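Long-range contact in uricase (Bacillus fastidiosus, PDB 4R8X), which catalyses the oxidation of urate to 5-hydroxyisourate with molecular oxygen, the first step of urate degradation toward allantoin: residues F267-V277 with V288-Q299. Sequence-based numbering, arbitrary orientation.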
loop_
_atom_site.group_PDB
_atom_site.type_symbol
_atom_site.label_atom_id
_atom_site.label_comp_id
_atom_site.label_asym_id
_atom_site.label_seq_id
_atom_site.Cartn_x
_atom_site.Cartn_y
_atom_site.Cartn_z
ATOM N N PHE D 267 22.776 8.053 -6.920
ATOM C CA PHE D 267 21.631 7.410 -7.547
ATOM C C PHE D 267 21.250 6.143 -6.820
ATOM O O PHE D 267 22.119 5.389 -6.366
ATOM C CB PHE D 267 21.966 7.017 -8.983
ATOM C CG PHE D 267 22.196 8.177 -9.890
ATOM C CD1 PHE D 267 23.456 8.739 -10.024
ATOM C CD2 PHE D 267 21.152 8.707 -10.627
ATOM C CE1 PHE D 267 23.660 9.818 -10.866
ATOM C CE2 PHE D 267 21.348 9.779 -11.472
ATOM C CZ PHE D 267 22.607 10.335 -11.602
ATOM N N GLY D 268 19.942 5.918 -6.730
ATOM C CA GLY D 268 19.379 4.618 -6.413
ATOM C C GLY D 268 18.358 4.334 -7.500
ATOM O O GLY D 268 17.485 5.161 -7.750
ATOM N N THR D 269 18.479 3.189 -8.166
ATOM C CA THR D 269 17.607 2.853 -9.291
ATOM C C THR D 269 16.832 1.563 -9.096
ATOM O O THR D 269 17.184 0.741 -8.258
ATOM C CB THR D 269 18.422 2.590 -10.559
ATOM O OG1 THR D 269 19.018 1.290 -10.451
ATOM C CG2 THR D 269 19.514 3.616 -10.725
ATOM N N ASN D 270 15.780 1.399 -9.894
ATOM C CA ASN D 270 15.187 0.096 -10.166
ATOM C C ASN D 270 15.110 -0.078 -11.675
ATOM O O ASN D 270 14.745 0.857 -12.397
ATOM C CB ASN D 270 13.728 -0.002 -9.700
ATOM C CG ASN D 270 13.555 -0.106 -8.196
ATOM O OD1 ASN D 270 12.421 -0.225 -7.733
ATOM N ND2 ASN D 270 14.642 -0.040 -7.430
ATOM N N ASN D 271 15.405 -1.283 -12.143
ATOM C CA ASN D 271 15.011 -1.707 -13.478
ATOM C C ASN D 271 13.648 -2.384 -13.386
ATOM O O ASN D 271 13.509 -3.434 -12.741
ATOM C CB ASN D 271 16.035 -2.683 -14.063
ATOM C CG ASN D 271 15.817 -2.932 -15.546
ATOM O OD1 ASN D 271 14.699 -2.825 -16.042
ATOM N ND2 ASN D 271 16.883 -3.247 -16.261
ATOM N N ARG D 272 12.644 -1.782 -14.023
ATOM C CA ARG D 272 11.265 -2.270 -13.943
ATOM C C ARG D 272 10.728 -2.732 -15.298
ATOM O O ARG D 272 9.512 -2.838 -15.512
ATOM C CB ARG D 272 10.376 -1.183 -13.345
ATOM C CG ARG D 272 10.669 -0.917 -11.881
ATOM C CD ARG D 272 10.139 -2.052 -11.019
ATOM N NE ARG D 272 10.465 -1.857 -9.611
ATOM C CZ ARG D 272 10.065 -2.668 -8.640
ATOM N NH1 ARG D 272 9.343 -3.737 -8.933
ATOM N NH2 ARG D 272 10.385 -2.420 -7.383
ATOM N N THR D 273 11.648 -3.065 -16.195
ATOM C CA THR D 273 11.314 -3.362 -17.586
ATOM C C THR D 273 10.329 -4.518 -17.737
ATOM O O THR D 273 10.462 -5.547 -17.081
ATOM C CB THR D 273 12.595 -3.634 -18.395
ATOM O OG1 THR D 273 13.415 -2.458 -18.356
ATOM C CG2 THR D 273 12.304 -3.988 -19.839
ATOM N N TRP D 274 9.342 -4.321 -18.606
ATOM C CA TRP D 274 8.301 -5.304 -18.892
ATOM C C TRP D 274 8.830 -6.578 -19.568
ATOM O O TRP D 274 9.954 -6.607 -20.079
ATOM C CB TRP D 274 7.263 -4.685 -19.828
ATOM C CG TRP D 274 6.528 -3.467 -19.297
ATOM C CD1 TRP D 274 6.229 -3.163 -17.986
ATOM C CD2 TRP D 274 6.004 -2.393 -20.086
ATOM N NE1 TRP D 274 5.539 -1.966 -17.927
ATOM C CE2 TRP D 274 5.384 -1.482 -19.202
ATOM C CE3 TRP D 274 5.991 -2.117 -21.460
ATOM C CZ2 TRP D 274 4.763 -0.306 -19.658
ATOM C CZ3 TRP D 274 5.369 -0.961 -21.908
ATOM C CH2 TRP D 274 4.756 -0.074 -21.008
ATOM N N ASP D 275 7.990 -7.615 -19.587
ATOM C CA ASP D 275 8.240 -8.827 -20.362
ATOM C C ASP D 275 7.481 -8.730 -21.677
ATOM O O ASP D 275 6.379 -8.177 -21.733
ATOM C CB ASP D 275 7.734 -10.067 -19.616
ATOM C CG ASP D 275 8.679 -10.529 -18.515
ATOM O OD1 ASP D 275 9.869 -10.145 -18.539
ATOM O OD2 ASP D 275 8.237 -11.300 -17.632
ATOM N N THR D 276 8.054 -9.292 -22.731
ATOM C CA THR D 276 7.370 -9.389 -24.015
ATOM C C THR D 276 6.312 -10.493 -24.012
ATOM O O THR D 276 6.548 -11.592 -23.497
ATOM C CB THR D 276 8.371 -9.692 -25.140
ATOM O OG1 THR D 276 9.347 -8.648 -25.197
ATOM C CG2 THR D 276 7.661 -9.807 -26.488
ATOM N N VAL D 277 5.148 -10.208 -24.593
ATOM C CA VAL D 277 4.166 -11.250 -24.842
ATOM C C VAL D 277 3.990 -11.445 -26.337
ATOM O O VAL D 277 4.004 -12.571 -26.826
ATOM C CB VAL D 277 2.809 -10.925 -24.213
ATOM C CG1 VAL D 277 1.786 -11.966 -24.639
ATOM C CG2 VAL D 277 2.928 -10.861 -22.696
ATOM N N VAL D 288 3.158 -6.210 -27.746
ATOM C CA VAL D 288 2.422 -6.269 -26.488
ATOM C C VAL D 288 3.327 -6.792 -25.385
ATOM O O VAL D 288 4.013 -7.798 -25.559
ATOM C CB VAL D 288 1.165 -7.168 -26.604
ATOM C CG1 VAL D 288 0.382 -7.171 -25.301
ATOM C CG2 VAL D 288 0.294 -6.707 -27.760
ATOM N N PHE D 289 3.331 -6.084 -24.259
ATOM C CA PHE D 289 4.151 -6.423 -23.108
ATOM C C PHE D 289 3.267 -6.615 -21.888
ATOM O O PHE D 289 2.076 -6.307 -21.923
ATOM C CB PHE D 289 5.163 -5.300 -22.843
ATOM C CG PHE D 289 5.996 -4.963 -24.029
ATOM C CD1 PHE D 289 7.169 -5.656 -24.269
ATOM C CD2 PHE D 289 5.603 -3.971 -24.918
ATOM C CE1 PHE D 289 7.944 -5.360 -25.378
ATOM C CE2 PHE D 289 6.375 -3.666 -26.040
ATOM C CZ PHE D 289 7.545 -4.369 -26.270
ATOM N N THR D 290 3.858 -7.120 -20.814
ATOM C CA THR D 290 3.154 -7.291 -19.549
ATOM C C THR D 290 4.124 -7.122 -18.385
ATOM O O THR D 290 5.323 -6.966 -18.592
ATOM C CB THR D 290 2.464 -8.669 -19.460
ATOM O OG1 THR D 290 1.576 -8.687 -18.334
ATOM C CG2 THR D 290 3.496 -9.790 -19.325
ATOM N N GLU D 291 3.615 -7.129 -17.157
ATOM C CA GLU D 291 4.505 -7.005 -16.000
ATOM C C GLU D 291 5.338 -8.263 -15.786
ATOM O O GLU D 291 4.864 -9.378 -16.023
ATOM C CB GLU D 291 3.731 -6.679 -14.717
ATOM C CG GLU D 291 3.039 -5.314 -14.687
ATOM C CD GLU D 291 3.989 -4.130 -14.567
ATOM O OE1 GLU D 291 3.528 -3.068 -14.093
ATOM O OE2 GLU D 291 5.178 -4.231 -14.948
ATOM N N PRO D 292 6.581 -8.088 -15.322
ATOM C CA PRO D 292 7.460 -9.231 -15.056
ATOM C C PRO D 292 7.158 -9.888 -13.710
ATOM O O PRO D 292 6.290 -9.436 -12.969
ATOM C CB PRO D 292 8.845 -8.582 -15.020
ATOM C CG PRO D 292 8.580 -7.227 -14.435
ATOM C CD PRO D 292 7.251 -6.804 -15.050
ATOM N N ARG D 293 7.873 -10.958 -13.392
ATOM C CA ARG D 293 7.863 -11.460 -12.033
ATOM C C ARG D 293 8.471 -10.375 -11.142
ATOM O O ARG D 293 9.108 -9.454 -11.638
ATOM C CB ARG D 293 8.659 -12.760 -11.938
ATOM C CG ARG D 293 7.986 -13.916 -12.648
ATOM C CD ARG D 293 8.684 -15.240 -12.358
ATOM N NE ARG D 293 7.950 -16.371 -12.929
ATOM C CZ ARG D 293 8.073 -16.780 -14.189
ATOM N NH1 ARG D 293 8.915 -16.158 -15.011
ATOM N NH2 ARG D 293 7.361 -17.814 -14.623
ATOM N N PRO D 294 8.244 -10.456 -9.827
ATOM C CA PRO D 294 8.695 -9.349 -8.964
ATOM C C PRO D 294 10.170 -8.910 -8.996
ATOM O O PRO D 294 10.410 -7.708 -8.845
ATOM C CB PRO D 294 8.328 -9.837 -7.561
ATOM C CG PRO D 294 7.126 -10.721 -7.790
ATOM C CD PRO D 294 7.450 -11.449 -9.075
ATOM N N PRO D 295 11.133 -9.840 -9.157
ATOM C CA PRO D 295 12.521 -9.400 -8.954
ATOM C C PRO D 295 12.907 -8.215 -9.839
ATOM O O PRO D 295 12.610 -8.199 -11.042
ATOM C CB PRO D 295 13.326 -10.641 -9.329
ATOM C CG PRO D 295 12.446 -11.770 -8.984
ATOM C CD PRO D 295 11.065 -11.303 -9.361
ATOM N N PHE D 296 13.549 -7.220 -9.227
ATOM C CA PHE D 296 13.968 -6.014 -9.940
ATOM C C PHE D 296 15.475 -5.778 -9.841
ATOM O O PHE D 296 16.070 -5.947 -8.785
ATOM C CB PHE D 296 13.197 -4.784 -9.445
ATOM C CG PHE D 296 13.427 -4.450 -7.993
ATOM C CD1 PHE D 296 14.453 -3.576 -7.615
ATOM C CD2 PHE D 296 12.608 -4.984 -7.005
ATOM C CE1 PHE D 296 14.665 -3.257 -6.276
ATOM C CE2 PHE D 296 12.809 -4.659 -5.664
ATOM C CZ PHE D 296 13.842 -3.808 -5.300
ATOM N N GLY D 297 16.097 -5.400 -10.950
ATOM C CA GLY D 297 17.477 -4.965 -10.891
ATOM C C GLY D 297 17.555 -3.635 -10.164
ATOM O O GLY D 297 16.615 -2.835 -10.222
ATOM N N PHE D 298 18.666 -3.397 -9.473
ATOM C CA PHE D 298 18.904 -2.097 -8.875
ATOM C C PHE D 298 20.385 -1.749 -8.911
ATOM O O PHE D 298 21.246 -2.627 -9.011
ATOM C CB PHE D 298 18.341 -2.006 -7.447
ATOM C CG PHE D 298 19.071 -2.850 -6.434
ATOM C CD1 PHE D 298 20.137 -2.334 -5.720
ATOM C CD2 PHE D 298 18.679 -4.156 -6.182
ATOM C CE1 PHE D 298 20.804 -3.102 -4.775
ATOM C CE2 PHE D 298 19.341 -4.942 -5.248
ATOM C CZ PHE D 298 20.406 -4.414 -4.533
ATOM N N GLN D 299 20.657 -0.451 -8.846
ATOM C CA GLN D 299 22.015 0.080 -8.832
ATOM C C GLN D 299 22.098 1.189 -7.791
ATOM O O GLN D 299 21.130 1.925 -7.577
ATOM C CB GLN D 299 22.385 0.652 -10.200
ATOM C CG GLN D 299 22.576 -0.379 -11.307
ATOM C CD GLN D 299 21.267 -0.824 -11.931
ATOM O OE1 GLN D 299 20.285 -0.089 -11.923
ATOM N NE2 GLN D 299 21.249 -2.036 -12.479
HETATM O O HOH W 1 12.045 -5.747 -13.071
HETATM O O HOH W 2 19.500 -3.671 -14.628
HETATM O O HOH W 3 8.802 -6.076 -7.397
HETATM O O HOH W 4 7.388 -3.205 -13.782
HETATM O O HOH W 5 10.135 -5.985 -11.158
HETATM O O HOH W 6 9.844 -11.720 -15.439
#
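Over one face of the Phe-296 ring lie the guanidinium of Arg-272 and the amide of Asn-270, while Pro-294 O lies at the ring's edge. The guanidinium is stacked, planes 22° apart, with Arg-272 NH2 3.4 Å from Phe-296 CD2. At its own edge, in plane, lie Asn-270 OD1 and water 3, which bridges to Pro-294 O. Bent at chi2 (-74°), Arg-272 folds back to this ring and grips Asn-270 OD1 with NE and NH2, side-on from the same face of the amide. Asn-270 ND2 donates to Thr-269 O (2.8 Å), fixing the amide's rotation. With an alanine in place of Asn-270, Thr-269 O would probably lack this donor and the guanidinium, without its side-on acceptor, could slide off the ring. Glu-291 OE2 meets the edge of the Trp-274 indole, 3.4 Å from CD1; its OE1 is hydrogen-bonded to Tyr-116 OH of the third subunit. Asn-271, predicted to bind urate, 5-hydroxyisourate and O2, donates from N to Gly-297 O (2.8 Å); its OD1 accepts from Thr-273 N in an Asx turn and from Thr-273 OG1. Strands 262-271 and 296-304 pair antiparallel; after a loop on each side the chains pair again as the short hairpin of 275-278 and 288-290. Strand 198-208 flanks 262-271, helix 244-258 packs against Asn-271 and Gln-299, and strands of the second and third subunits pair antiparallel with 296-299 and 288-289 respectively.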